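Alpha,alpha-trehalose-phosphate synthase (UDP-forming) (Burkholderia multivorans, PDB 5UOF) belongs to glycosyltransferase family 20 and has the two-domain GT-B architecture, each domain built around a largely parallel beta sheet flanked by helices. Local coordinates at residues A[13-19]-A[46-52]; A[123-127]-A[149-155]; A[136-141]-A[159-165]; A[190-196]-A[229-235]. The contacts are given in a common frame with arbitrary orientation. Residues are numbered along the deposited sequence.

Interactions 1, 3 and 4 show how one largely parallel sheet is assembled, and interaction 2 how a face of it is covered. Strand 12-16 of interaction 1 lies beside strand 135-139 of interaction 3, and strand 159-162 of interaction 3 beside strand 191-194 of interaction 4, so backbone hydrogen bonds run from one pair to the next. Interactions 1 and 3 are largely buried; interaction 4 is less so. Interaction 2, whose centre is about 26 Å from the centre of the chain, is apolar and only partly buried, yet L126 and L150 reach the strands of interactions 1 and 3. Polar side chains join interaction 2 to interaction 4 through the R151-D190 salt bridge.

Interaction 1 of 4, residues A[13-19]-A[46-52]; sequences IVVSNRV and VWFGWNG
Strands 13-16 and 46-48 run parallel, their axes 4.7 Å apart and inclined by 17°, with I13 opposite V46, V14 opposite W47 and V15 opposite F48. Backbone bonds join V14 N to V46 O (2.8 Å), F48 N to V14 O (2.8 Å) and S16 N to F48 O (3.3 Å). W47 (chi1 t, chi2 -14°) has V14 CG1 3.7 Å from its five-ring centroid and V19 CG2 3.9 Å from that centroid over the opposite face, two CH-pi contacts. S16 (p) accepts at OG from W47 NE1 (2.8 Å). This is the parallel pair of a beta-alpha-beta unit whose crossover is helix 32-43, in a Rossmann-like GT-B domain. On the other face F48 CD2 (chi1 t) meets V15 CG1 (4.1 Å). Both chains then turn a corner, at N17 and at G49 (165/-168), where a CB would clash with S16 O. W50 (t, chi2 34°) sets CB 3.1 Å from N17 O; R18 (t, chi2 p) sets CD 3.5 Å from W50 O, which accepts from V19 N (2.9 Å).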
loop_
_atom_site.group_PDB
_atom_site.type_symbol
_atom_site.label_atom_id
_atom_site.label_comp_id
_atom_site.label_asym_id
_atom_site.label_seq_id
_atom_site.Cartn_x
_atom_site.Cartn_y
_atom_site.Cartn_z
ATOM N N ILE A 13 13.479 29.331 13.527
ATOM C CA ILE A 13 12.049 29.573 13.425
ATOM C C ILE A 13 11.391 28.207 13.315
ATOM O O ILE A 13 11.515 27.538 12.286
ATOM C CB ILE A 13 11.702 30.454 12.211
ATOM C CG1 ILE A 13 12.632 31.678 12.142
ATOM C CG2 ILE A 13 10.210 30.842 12.207
ATOM C CD1 ILE A 13 12.526 32.651 13.302
ATOM N N VAL A 14 10.719 27.775 14.374
ATOM C CA VAL A 14 9.962 26.529 14.352
ATOM C C VAL A 14 8.543 26.834 13.894
ATOM O O VAL A 14 7.894 27.747 14.418
ATOM C CB VAL A 14 9.965 25.862 15.737
ATOM C CG1 VAL A 14 8.906 24.768 15.799
ATOM C CG2 VAL A 14 11.347 25.289 16.056
ATOM N N VAL A 15 8.061 26.073 12.914
ATOM C CA VAL A 15 6.699 26.195 12.406
ATOM C C VAL A 15 6.018 24.842 12.609
ATOM O O VAL A 15 6.478 23.825 12.070
ATOM C CB VAL A 15 6.682 26.602 10.924
ATOM C CG1 VAL A 15 5.257 26.659 10.390
ATOM C CG2 VAL A 15 7.379 27.946 10.727
ATOM N N SER A 16 4.937 24.821 13.395
ATOM C CA SER A 16 4.244 23.563 13.667
ATOM C C SER A 16 2.761 23.817 13.916
ATOM O O SER A 16 2.278 24.950 13.840
ATOM C CB SER A 16 4.862 22.838 14.863
ATOM O OG SER A 16 4.542 23.492 16.081
ATOM N N ASN A 17 2.044 22.740 14.258
ATOM C CA ASN A 17 0.585 22.798 14.348
ATOM C C ASN A 17 0.134 23.683 15.498
ATOM O O ASN A 17 -0.845 24.425 15.366
ATOM C CB ASN A 17 -0.009 21.398 14.541
ATOM C CG ASN A 17 0.259 20.469 13.378
ATOM O OD1 ASN A 17 0.297 20.887 12.225
ATOM N ND2 ASN A 17 0.443 19.191 13.683
ATOM N N ARG A 18 0.828 23.621 16.633
ATOM C CA ARG A 18 0.314 24.243 17.843
ATOM C C ARG A 18 1.459 24.802 18.672
ATOM O O ARG A 18 2.430 24.092 18.954
ATOM C CB ARG A 18 -0.478 23.221 18.665
ATOM C CG ARG A 18 -0.938 23.737 20.009
ATOM C CD ARG A 18 -2.075 24.719 19.852
ATOM N NE ARG A 18 -2.416 25.332 21.132
ATOM C CZ ARG A 18 -3.231 24.783 22.023
ATOM N NH1 ARG A 18 -3.792 23.605 21.775
ATOM N NH2 ARG A 18 -3.490 25.412 23.161
ATOM N N VAL A 19 1.337 26.060 19.079
ATOM C CA VAL A 19 2.228 26.639 20.074
ATOM C C VAL A 19 1.487 26.599 21.404
ATOM O O VAL A 19 0.474 27.285 21.583
ATOM C CB VAL A 19 2.642 28.069 19.706
ATOM C CG1 VAL A 19 3.646 28.590 20.709
ATOM C CG2 VAL A 19 3.210 28.121 18.294
ATOM N N VAL A 46 11.961 31.843 17.305
ATOM C CA VAL A 46 10.525 32.075 17.264
ATOM C C VAL A 46 9.838 30.741 16.991
ATOM O O VAL A 46 10.277 29.981 16.122
ATOM C CB VAL A 46 10.146 33.107 16.181
ATOM C CG1 VAL A 46 8.654 33.422 16.220
ATOM C CG2 VAL A 46 10.973 34.382 16.340
ATOM N N TRP A 47 8.781 30.453 17.742
ATOM C CA TRP A 47 7.883 29.339 17.468
ATOM C C TRP A 47 6.588 29.940 16.943
ATOM O O TRP A 47 5.942 30.733 17.640
ATOM C CB TRP A 47 7.639 28.502 18.724
ATOM C CG TRP A 47 6.997 27.150 18.494
ATOM C CD1 TRP A 47 6.376 26.701 17.365
ATOM C CD2 TRP A 47 6.924 26.084 19.445
ATOM N NE1 TRP A 47 5.921 25.412 17.559
ATOM C CE2 TRP A 47 6.251 25.015 18.829
ATOM C CE3 TRP A 47 7.374 25.933 20.764
ATOM C CZ2 TRP A 47 6.012 23.809 19.485
ATOM C CZ3 TRP A 47 7.139 24.736 21.413
ATOM C CH2 TRP A 47 6.460 23.690 20.772
ATOM N N PHE A 48 6.250 29.603 15.703
ATOM C CA PHE A 48 5.100 30.141 15.000
ATOM C C PHE A 48 4.077 29.039 14.781
ATOM O O PHE A 48 4.435 27.921 14.405
ATOM C CB PHE A 48 5.537 30.748 13.656
ATOM C CG PHE A 48 4.399 31.127 12.755
ATOM C CD1 PHE A 48 3.803 32.383 12.854
ATOM C CD2 PHE A 48 3.951 30.254 11.778
ATOM C CE1 PHE A 48 2.763 32.734 12.012
ATOM C CE2 PHE A 48 2.912 30.603 10.931
ATOM C CZ PHE A 48 2.316 31.843 11.051
ATOM N N GLY A 49 2.809 29.358 15.020
ATOM C CA GLY A 49 1.750 28.401 14.774
ATOM C C GLY A 49 0.451 28.826 15.435
ATOM O O GLY A 49 0.308 29.956 15.910
ATOM N N TRP A 50 -0.484 27.877 15.467
ATOM C CA TRP A 50 -1.816 28.094 16.022
ATOM C C TRP A 50 -1.767 28.258 17.535
ATOM O O TRP A 50 -0.996 27.581 18.224
ATOM C CB TRP A 50 -2.700 26.898 15.672
ATOM C CG TRP A 50 -4.141 27.025 16.047
ATOM C CD1 TRP A 50 -4.893 28.158 16.053
ATOM C CD2 TRP A 50 -5.012 25.959 16.446
ATOM N NE1 TRP A 50 -6.184 27.868 16.436
ATOM C CE2 TRP A 50 -6.281 26.522 16.679
ATOM C CE3 TRP A 50 -4.837 24.580 16.631
ATOM C CZ2 TRP A 50 -7.375 25.757 17.092
ATOM C CZ3 TRP A 50 -5.925 23.820 17.040
ATOM C CH2 TRP A 50 -7.176 24.413 17.269
ATOM N N ASN A 51 -2.620 29.140 18.060
ATOM C CA ASN A 51 -2.757 29.304 19.502
ATOM C C ASN A 51 -3.837 28.406 20.106
ATOM O O ASN A 51 -4.122 28.522 21.304
ATOM C CB ASN A 51 -3.033 30.777 19.861
ATOM C CG ASN A 51 -4.281 31.335 19.182
ATOM O OD1 ASN A 51 -5.062 30.602 18.580
ATOM N ND2 ASN A 51 -4.469 32.648 19.283
ATOM N N GLY A 52 -4.438 27.512 19.318
ATOM C CA GLY A 52 -5.483 26.653 19.831
ATOM C C GLY A 52 -6.862 27.278 19.915
ATOM O O GLY A 52 -7.800 26.600 20.354
HETATM O O HOH W 1 -0.196 25.770 12.852
#

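Interaction 2 of 4, residues A[123-127]-A[149-155]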
loop_
_atom_site.group_PDB
_atom_site.type_symbol
_atom_site.label_atom_id
_atom_site.label_comp_id
_atom_site.label_asym_id
_atom_site.label_seq_id
_atom_site.Cartn_x
_atom_site.Cartn_y
_atom_site.Cartn_z
ATOM N N ALA A 123 1.776 31.020 5.660
ATOM C CA ALA A 123 3.099 31.439 5.211
ATOM C C ALA A 123 3.178 32.948 5.094
ATOM O O ALA A 123 4.185 33.557 5.472
ATOM C CB ALA A 123 3.447 30.806 3.873
ATOM N N LYS A 124 2.126 33.570 4.563
ATOM C CA LYS A 124 2.157 35.024 4.464
ATOM C C LYS A 124 2.211 35.669 5.842
ATOM O O LYS A 124 2.859 36.708 6.011
ATOM C CB LYS A 124 0.959 35.542 3.679
ATOM C CG LYS A 124 1.121 37.020 3.310
ATOM C CD LYS A 124 0.029 37.513 2.390
ATOM C CE LYS A 124 0.274 38.966 2.021
ATOM N NZ LYS A 124 1.635 39.141 1.446
ATOM N N GLN A 125 1.551 35.070 6.837
ATOM C CA GLN A 125 1.644 35.597 8.201
ATOM C C GLN A 125 3.069 35.509 8.733
ATOM O O GLN A 125 3.564 36.454 9.362
ATOM C CB GLN A 125 0.681 34.856 9.127
ATOM C CG GLN A 125 -0.791 35.143 8.866
ATOM C CD GLN A 125 -1.162 36.573 9.178
ATOM O OE1 GLN A 125 -0.878 37.074 10.265
ATOM N NE2 GLN A 125 -1.786 37.247 8.220
ATOM N N LEU A 126 3.750 34.386 8.480
ATOM C CA LEU A 126 5.113 34.216 8.980
ATOM C C LEU A 126 6.096 35.145 8.270
ATOM O O LEU A 126 7.021 35.675 8.899
ATOM C CB LEU A 126 5.552 32.764 8.822
ATOM C CG LEU A 126 6.998 32.513 9.257
ATOM C CD1 LEU A 126 7.158 32.810 10.743
ATOM C CD2 LEU A 126 7.428 31.110 8.935
ATOM N N ALA A 127 5.901 35.363 6.967
ATOM C CA ALA A 127 6.941 35.978 6.145
ATOM C C ALA A 127 7.336 37.353 6.668
ATOM O O ALA A 127 8.519 37.718 6.645
ATOM C CB ALA A 127 6.467 36.073 4.694
ATOM N N ALA A 149 5.103 27.786 -0.439
ATOM C CA ALA A 149 4.395 29.052 -0.293
ATOM C C ALA A 149 5.354 30.172 0.098
ATOM O O ALA A 149 5.250 31.294 -0.413
ATOM C CB ALA A 149 3.276 28.905 0.735
ATOM N N LEU A 150 6.306 29.878 0.990
ATOM C CA LEU A 150 7.308 30.882 1.350
ATOM C C LEU A 150 8.170 31.260 0.146
ATOM O O LEU A 150 8.472 32.444 -0.062
ATOM C CB LEU A 150 8.181 30.367 2.498
ATOM C CG LEU A 150 7.547 30.295 3.892
ATOM C CD1 LEU A 150 8.492 29.636 4.880
ATOM C CD2 LEU A 150 7.145 31.679 4.405
ATOM N N ARG A 151 8.569 30.270 -0.665
ATOM C CA ARG A 151 9.367 30.575 -1.852
ATOM C C ARG A 151 8.606 31.509 -2.787
ATOM O O ARG A 151 9.183 32.458 -3.328
ATOM C CB ARG A 151 9.766 29.302 -2.593
ATOM C CG ARG A 151 10.541 28.278 -1.776
ATOM C CD ARG A 151 11.867 28.829 -1.252
ATOM N NE ARG A 151 12.590 27.753 -0.573
ATOM C CZ ARG A 151 13.579 27.926 0.297
ATOM N NH1 ARG A 151 13.990 29.148 0.623
ATOM N NH2 ARG A 151 14.154 26.862 0.850
ATOM N N GLU A 152 7.301 31.257 -2.977
ATOM C CA GLU A 152 6.470 32.143 -3.787
ATOM C C GLU A 152 6.459 33.572 -3.259
ATOM O O GLU A 152 6.197 34.511 -4.028
ATOM C CB GLU A 152 5.038 31.612 -3.851
ATOM C CG GLU A 152 4.908 30.273 -4.571
ATOM C CD GLU A 152 4.948 30.425 -6.075
ATOM O OE1 GLU A 152 4.151 31.224 -6.613
ATOM O OE2 GLU A 152 5.784 29.759 -6.719
ATOM N N LEU A 153 6.726 33.766 -1.971
ATOM C CA LEU A 153 6.786 35.103 -1.394
ATOM C C LEU A 153 8.184 35.705 -1.452
ATOM O O LEU A 153 8.396 36.798 -0.919
ATOM C CB LEU A 153 6.292 35.078 0.060
ATOM C CG LEU A 153 4.850 34.596 0.249
ATOM C CD1 LEU A 153 4.504 34.459 1.722
ATOM C CD2 LEU A 153 3.875 35.534 -0.448
ATOM N N GLY A 154 9.136 35.026 -2.084
ATOM C CA GLY A 154 10.493 35.514 -2.173
ATOM C C GLY A 154 11.396 35.149 -1.014
ATOM O O GLY A 154 12.497 35.701 -0.918
ATOM N N VAL A 155 10.971 34.237 -0.136
ATOM C CA VAL A 155 11.781 33.828 1.007
ATOM C C VAL A 155 12.920 32.940 0.521
ATOM O O VAL A 155 12.694 31.871 -0.058
ATOM C CB VAL A 155 10.922 33.102 2.055
ATOM C CG1 VAL A 155 11.785 32.556 3.193
ATOM C CG2 VAL A 155 9.858 34.043 2.597
#
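This is an apolar helix-to-helix contact on one side of the sheet, between residues 123-127 of helix 109-127 and the end of helix 146-152 with the turn that follows it. No hydrogen bond crosses it, and only 281 Å² is buried. Small residues permit the close approach: A123 CB lies 3.7 Å from A149 CB and 3.8 Å from L150 CD2, with the CA atoms of A123 and L150 5.7 Å apart. L153 fills the more exposed end, its CD1 3.7 Å from K124 CA and 3.9 Å from A127 CB. L153 belongs to a Schellman motif, in which the next residue, G154, takes positive phi (87°) while V155 N bonds to L150 O (3.1 Å) and G154 N to R151 O (2.9 Å). The turn brings V155 CG2 to 4.5 Å from A127 CB, and R151 NH1 holds V155 O (3.1 Å). Deeper in, L126 CD2 meets L150 CD1 at 4.4 Å; from there L126 packs on I13 and V15 of strand 12-16, while L150 rests on I159 of strand 159-162.

Interaction 3 of 4, residues A[136-141]-A[159-165]; sequences IWVHDY and IGFFLHI
At the apolar centre, I136, V138, I159 and F161 share one face of two parallel strands. I136 CB and I159 CG2 (both residues chi1 m, chi2 t) meet at 4.0 Å; V138 (t) places CG2 4.1 Å from I159 CG2 and CG1 4.1 Å from F161 CD1. F161 (t, chi2 69°) turns its ring edge to D140 O, with CE1 3.2 Å from that oxygen. On the other face W137 NE1 (t, chi2 0°) is 3.7 Å from F162 CB (t). The axes of strands 136-139 and 159-162 approach to 4.7 Å at 23°, pairing I136-I159, W137-G160, V138-F161 and H139-F162. Bonds join G160 N to I136 O (2.8 Å), V138 N to G160 O (2.8 Å), F162 N to V138 O (3.0 Å) and D140 N to F162 O (2.9 Å). Beyond, Y141 CD1 (p) lies 3.6 Å from I165 CD1 (p). D140 (phi 79°, chi1 -141°) accepts at OD1 from H164 N (2.9 Å); H139 ND1 and H164 NE2 (both chi1 m) share a 3.0 Å hydrogen bond. In this beta-alpha-beta unit, as in Rossmann-like domains, helix 146-152 makes the crossover and covers the V138-I159 face; W453 and F457 pack on the W137-F162 face, and strands 12-16 and 191-194 flank the pair.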
loop_
_atom_site.group_PDB
_atom_site.type_symbol
_atom_site.label_atom_id
_atom_site.label_comp_id
_atom_site.label_asym_id
_atom_site.label_seq_id
_atom_site.Cartn_x
_atom_site.Cartn_y
_atom_site.Cartn_z
ATOM N N ILE A 136 14.533 28.179 9.212
ATOM C CA ILE A 136 13.122 27.833 9.351
ATOM C C ILE A 136 12.986 26.318 9.354
ATOM O O ILE A 136 13.499 25.648 8.450
ATOM C CB ILE A 136 12.281 28.459 8.229
ATOM C CG1 ILE A 136 12.572 29.969 8.159
ATOM C CG2 ILE A 136 10.801 28.210 8.466
ATOM C CD1 ILE A 136 11.821 30.669 7.042
ATOM N N TRP A 137 12.269 25.789 10.350
ATOM C CA TRP A 137 12.084 24.345 10.531
ATOM C C TRP A 137 10.592 24.042 10.627
ATOM O O TRP A 137 9.960 24.341 11.647
ATOM C CB TRP A 137 12.820 23.868 11.779
ATOM C CG TRP A 137 12.911 22.364 11.894
ATOM C CD1 TRP A 137 12.424 21.438 11.018
ATOM C CD2 TRP A 137 13.535 21.636 12.950
ATOM N NE1 TRP A 137 12.709 20.168 11.464
ATOM C CE2 TRP A 137 13.395 20.264 12.648
ATOM C CE3 TRP A 137 14.210 22.011 14.123
ATOM C CZ2 TRP A 137 13.895 19.268 13.478
ATOM C CZ3 TRP A 137 14.705 21.005 14.951
ATOM C CH2 TRP A 137 14.545 19.658 14.619
ATOM N N VAL A 138 10.038 23.428 9.568
ATOM C CA VAL A 138 8.613 23.119 9.438
ATOM C C VAL A 138 8.369 21.661 9.806
ATOM O O VAL A 138 9.100 20.767 9.361
ATOM C CB VAL A 138 8.132 23.403 8.002
ATOM C CG1 VAL A 138 6.636 23.110 7.863
ATOM C CG2 VAL A 138 8.459 24.846 7.607
ATOM N N HIS A 139 7.310 21.403 10.576
ATOM C CA HIS A 139 7.047 20.068 11.107
ATOM C C HIS A 139 5.759 19.470 10.569
ATOM O O HIS A 139 4.673 20.017 10.780
ATOM C CB HIS A 139 7.025 20.094 12.631
ATOM C CG HIS A 139 8.386 20.260 13.206
ATOM N ND1 HIS A 139 9.161 19.182 13.584
ATOM C CD2 HIS A 139 9.156 21.360 13.362
ATOM C CE1 HIS A 139 10.337 19.621 13.996
ATOM N NE2 HIS A 139 10.361 20.938 13.865
ATOM N N ASP A 140 5.909 18.343 9.869
ATOM C CA ASP A 140 4.890 17.328 9.617
ATOM C C ASP A 140 3.896 17.660 8.508
ATOM O O ASP A 140 3.911 18.749 7.921
ATOM C CB ASP A 140 4.132 16.992 10.900
ATOM C CG ASP A 140 3.826 15.499 11.014
ATOM O OD1 ASP A 140 4.327 14.720 10.161
ATOM O OD2 ASP A 140 3.080 15.098 11.933
ATOM N N TYR A 141 3.016 16.693 8.235
ATOM C CA TYR A 141 2.325 16.618 6.954
ATOM C C TYR A 141 1.263 17.702 6.759
ATOM O O TYR A 141 0.916 17.990 5.607
ATOM C CB TYR A 141 1.711 15.216 6.795
ATOM C CG TYR A 141 0.665 14.872 7.831
ATOM C CD1 TYR A 141 1.028 14.419 9.100
ATOM C CD2 TYR A 141 -0.687 15.020 7.546
ATOM C CE1 TYR A 141 0.065 14.128 10.047
ATOM C CE2 TYR A 141 -1.654 14.724 8.481
ATOM C CZ TYR A 141 -1.272 14.280 9.730
ATOM O OH TYR A 141 -2.244 13.994 10.662
ATOM N N ILE A 159 15.301 26.487 4.683
ATOM C CA ILE A 159 14.069 25.926 5.219
ATOM C C ILE A 159 14.214 24.418 5.249
ATOM O O ILE A 159 14.595 23.814 4.246
ATOM C CB ILE A 159 12.827 26.305 4.389
ATOM C CG1 ILE A 159 12.828 27.798 4.042
ATOM C CG2 ILE A 159 11.567 25.955 5.167
ATOM C CD1 ILE A 159 11.657 28.205 3.137
ATOM N N GLY A 160 13.899 23.817 6.388
ATOM C CA GLY A 160 13.914 22.374 6.523
ATOM C C GLY A 160 12.531 21.842 6.841
ATOM O O GLY A 160 11.709 22.525 7.454
ATOM N N PHE A 161 12.287 20.600 6.428
ATOM C CA PHE A 161 11.038 19.907 6.703
ATOM C C PHE A 161 11.376 18.622 7.432
ATOM O O PHE A 161 12.354 17.956 7.088
ATOM C CB PHE A 161 10.280 19.577 5.390
ATOM C CG PHE A 161 8.938 18.908 5.597
ATOM C CD1 PHE A 161 7.873 19.606 6.162
ATOM C CD2 PHE A 161 8.728 17.593 5.185
ATOM C CE1 PHE A 161 6.635 18.995 6.340
ATOM C CE2 PHE A 161 7.488 16.979 5.361
ATOM C CZ PHE A 161 6.446 17.676 5.938
ATOM N N PHE A 162 10.587 18.279 8.449
ATOM C CA PHE A 162 10.678 16.950 9.046
ATOM C C PHE A 162 9.304 16.302 9.038
ATOM O O PHE A 162 8.345 16.850 9.595
ATOM C CB PHE A 162 11.241 16.970 10.471
ATOM C CG PHE A 162 11.481 15.580 11.003
ATOM C CD1 PHE A 162 12.601 14.878 10.599
ATOM C CD2 PHE A 162 10.547 14.943 11.820
ATOM C CE1 PHE A 162 12.812 13.573 11.027
ATOM C CE2 PHE A 162 10.766 13.647 12.269
ATOM C CZ PHE A 162 11.898 12.960 11.869
ATOM N N LEU A 163 9.215 15.135 8.407
ATOM C CA LEU A 163 7.990 14.350 8.363
ATOM C C LEU A 163 7.979 13.373 9.534
ATOM O O LEU A 163 8.863 12.518 9.642
ATOM C CB LEU A 163 7.900 13.593 7.039
ATOM C CG LEU A 163 6.566 12.891 6.790
ATOM C CD1 LEU A 163 5.453 13.948 6.570
ATOM C CD2 LEU A 163 6.706 11.968 5.576
ATOM N N HIS A 164 6.982 13.497 10.411
ATOM C CA HIS A 164 6.915 12.629 11.580
ATOM C C HIS A 164 6.239 11.291 11.298
ATOM O O HIS A 164 6.435 10.338 12.060
ATOM C CB HIS A 164 6.185 13.334 12.720
ATOM C CG HIS A 164 6.907 14.536 13.242
ATOM N ND1 HIS A 164 7.414 14.594 14.523
ATOM C CD2 HIS A 164 7.222 15.712 12.655
ATOM C CE1 HIS A 164 8.008 15.761 14.702
ATOM N NE2 HIS A 164 7.896 16.464 13.589
ATOM N N ILE A 165 5.465 11.197 10.222
ATOM C CA ILE A 165 4.751 9.974 9.852
ATOM C C ILE A 165 5.546 9.275 8.752
ATOM O O ILE A 165 6.542 9.834 8.269
ATOM C CB ILE A 165 3.311 10.307 9.420
ATOM C CG1 ILE A 165 3.306 11.178 8.164
ATOM C CG2 ILE A 165 2.576 11.019 10.555
ATOM C CD1 ILE A 165 1.929 11.293 7.546
#

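Interaction 4 of 4, residues A[190-196]-A[229-235]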
loop_
_atom_site.group_PDB
_atom_site.type_symbol
_atom_site.label_atom_id
_atom_site.label_comp_id
_atom_site.label_asym_id
_atom_site.label_seq_id
_atom_site.Cartn_x
_atom_site.Cartn_y
_atom_site.Cartn_z
ATOM N N ASP A 190 15.275 23.128 1.632
ATOM C CA ASP A 190 16.695 22.822 1.493
ATOM C C ASP A 190 17.056 21.514 2.173
ATOM O O ASP A 190 18.008 20.845 1.755
ATOM C CB ASP A 190 17.542 23.949 2.074
ATOM C CG ASP A 190 17.224 25.265 1.440
ATOM O OD1 ASP A 190 17.550 25.430 0.247
ATOM O OD2 ASP A 190 16.599 26.101 2.120
ATOM N N VAL A 191 16.318 21.145 3.218
ATOM C CA VAL A 191 16.503 19.884 3.923
ATOM C C VAL A 191 15.138 19.231 4.090
ATOM O O VAL A 191 14.198 19.861 4.593
ATOM C CB VAL A 191 17.169 20.081 5.300
ATOM C CG1 VAL A 191 17.395 18.723 5.982
ATOM C CG2 VAL A 191 18.491 20.866 5.179
ATOM N N THR A 192 15.022 17.981 3.653
ATOM C CA THR A 192 13.807 17.191 3.820
ATOM C C THR A 192 14.167 15.969 4.654
ATOM O O THR A 192 14.878 15.077 4.177
ATOM C CB THR A 192 13.224 16.806 2.461
ATOM O OG1 THR A 192 12.970 18.001 1.709
ATOM C CG2 THR A 192 11.930 16.059 2.632
ATOM N N GLY A 193 13.690 15.935 5.893
ATOM C CA GLY A 193 14.057 14.900 6.842
ATOM C C GLY A 193 12.918 13.936 7.089
ATOM O O GLY A 193 11.744 14.321 7.076
ATOM N N PHE A 194 13.286 12.676 7.318
ATOM C CA PHE A 194 12.358 11.578 7.519
ATOM C C PHE A 194 12.722 10.808 8.782
ATOM O O PHE A 194 13.828 10.927 9.314
ATOM C CB PHE A 194 12.368 10.624 6.319
ATOM C CG PHE A 194 11.975 11.284 5.029
ATOM C CD1 PHE A 194 10.648 11.355 4.662
ATOM C CD2 PHE A 194 12.938 11.848 4.206
ATOM C CE1 PHE A 194 10.274 11.980 3.480
ATOM C CE2 PHE A 194 12.578 12.469 3.026
ATOM C CZ PHE A 194 11.241 12.525 2.662
ATOM N N GLN A 195 11.787 9.973 9.236
ATOM C CA GLN A 195 12.050 9.174 10.431
ATOM C C GLN A 195 13.101 8.097 10.167
ATOM O O GLN A 195 14.015 7.903 10.980
ATOM C CB GLN A 195 10.753 8.548 10.955
ATOM C CG GLN A 195 9.762 9.582 11.553
ATOM C CD GLN A 195 10.039 9.927 13.024
ATOM O OE1 GLN A 195 11.159 9.769 13.526
ATOM N NE2 GLN A 195 9.001 10.380 13.722
ATOM N N THR A 196 12.977 7.355 9.057
ATOM C CA THR A 196 13.815 6.175 8.855
ATOM C C THR A 196 14.452 6.194 7.473
ATOM O O THR A 196 14.023 6.926 6.583
ATOM C CB THR A 196 13.017 4.869 9.003
ATOM O OG1 THR A 196 12.069 4.750 7.932
ATOM C CG2 THR A 196 12.284 4.818 10.348
ATOM N N LYS A 229 18.900 18.372 0.457
ATOM C CA LYS A 229 19.503 17.393 1.356
ATOM C C LYS A 229 18.401 16.498 1.908
ATOM O O LYS A 229 17.473 16.984 2.565
ATOM C CB LYS A 229 20.241 18.106 2.487
ATOM C CG LYS A 229 20.519 17.248 3.696
ATOM C CD LYS A 229 21.805 16.485 3.537
ATOM C CE LYS A 229 22.213 15.844 4.849
ATOM N NZ LYS A 229 23.440 15.037 4.646
ATOM N N VAL A 230 18.499 15.196 1.647
ATOM C CA VAL A 230 17.481 14.227 2.035
ATOM C C VAL A 230 18.124 13.250 3.012
ATOM O O VAL A 230 19.155 12.642 2.697
ATOM C CB VAL A 230 16.902 13.498 0.813
ATOM C CG1 VAL A 230 15.784 12.557 1.235
ATOM C CG2 VAL A 230 16.373 14.517 -0.197
ATOM N N ALA A 231 17.529 13.109 4.195
ATOM C CA ALA A 231 18.178 12.323 5.240
ATOM C C ALA A 231 17.140 11.835 6.239
ATOM O O ALA A 231 16.021 12.354 6.310
ATOM C CB ALA A 231 19.265 13.128 5.963
ATOM N N ALA A 232 17.545 10.830 7.021
ATOM C CA ALA A 232 16.742 10.276 8.103
ATOM C C ALA A 232 17.265 10.795 9.435
ATOM O O ALA A 232 18.483 10.816 9.663
ATOM C CB ALA A 232 16.778 8.744 8.096
ATOM N N TYR A 233 16.345 11.231 10.295
ATOM C CA TYR A 233 16.644 11.741 11.639
ATOM C C TYR A 233 15.653 11.089 12.594
ATOM O O TYR A 233 14.655 11.713 12.975
ATOM C CB TYR A 233 16.513 13.269 11.721
ATOM C CG TYR A 233 17.199 14.078 10.635
ATOM C CD1 TYR A 233 16.626 14.223 9.381
ATOM C CD2 TYR A 233 18.396 14.744 10.882
ATOM C CE1 TYR A 233 17.245 14.972 8.390
ATOM C CE2 TYR A 233 19.020 15.507 9.905
ATOM C CZ TYR A 233 18.433 15.619 8.659
ATOM O OH TYR A 233 19.035 16.361 7.677
ATOM N N PRO A 234 15.850 9.816 12.941
ATOM C CA PRO A 234 14.883 9.130 13.820
ATOM C C PRO A 234 14.764 9.824 15.174
ATOM O O PRO A 234 15.764 10.097 15.835
ATOM C CB PRO A 234 15.469 7.718 13.958
ATOM C CG PRO A 234 16.905 7.821 13.515
ATOM C CD PRO A 234 16.912 8.912 12.471
ATOM N N ILE A 235 13.530 10.110 15.581
ATOM C CA ILE A 235 13.279 10.832 16.829
ATOM C C ILE A 235 13.422 9.875 18.005
ATOM O O ILE A 235 12.783 8.814 18.041
ATOM C CB ILE A 235 11.882 11.473 16.818
ATOM C CG1 ILE A 235 11.795 12.561 15.749
ATOM C CG2 ILE A 235 11.549 12.061 18.195
ATOM C CD1 ILE A 235 10.478 13.348 15.777
#
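Parallel strands 191-194 and 229-232 exchange backbone bonds in the alternating ladder of a Rossmann-like sheet. K229 N donates to D190 O (2.9 Å) and T192 N to K229 O (2.9 Å); A231 N to T192 O is weak at 3.3 Å, but F194 N to A231 O (2.9 Å) and Y233 N to F194 O (2.7 Å) restore tight pairing. P234 has no hydrogen to give, so its N merely lies 3.3 Å from Q195 O. The next amide is served by a side chain: I235 N donates to Q195 OE1 (3.2 Å), while Q195 NE2 binds H164 O. At the other end D190 points away, forms salt bridges with R151 and R226, and accepts from I159 N. G193 leaves room for the Y233 ring, whose CE1 is 3.5 Å from G193 CA, and Y233 OH is hydrogen-bonded to D460 of helix 450-472. T196 caps helix 197-209. Backbone pairing thus carries the strands up to Y233, after which the Q195 amide group ties the diverging ends together and to H164.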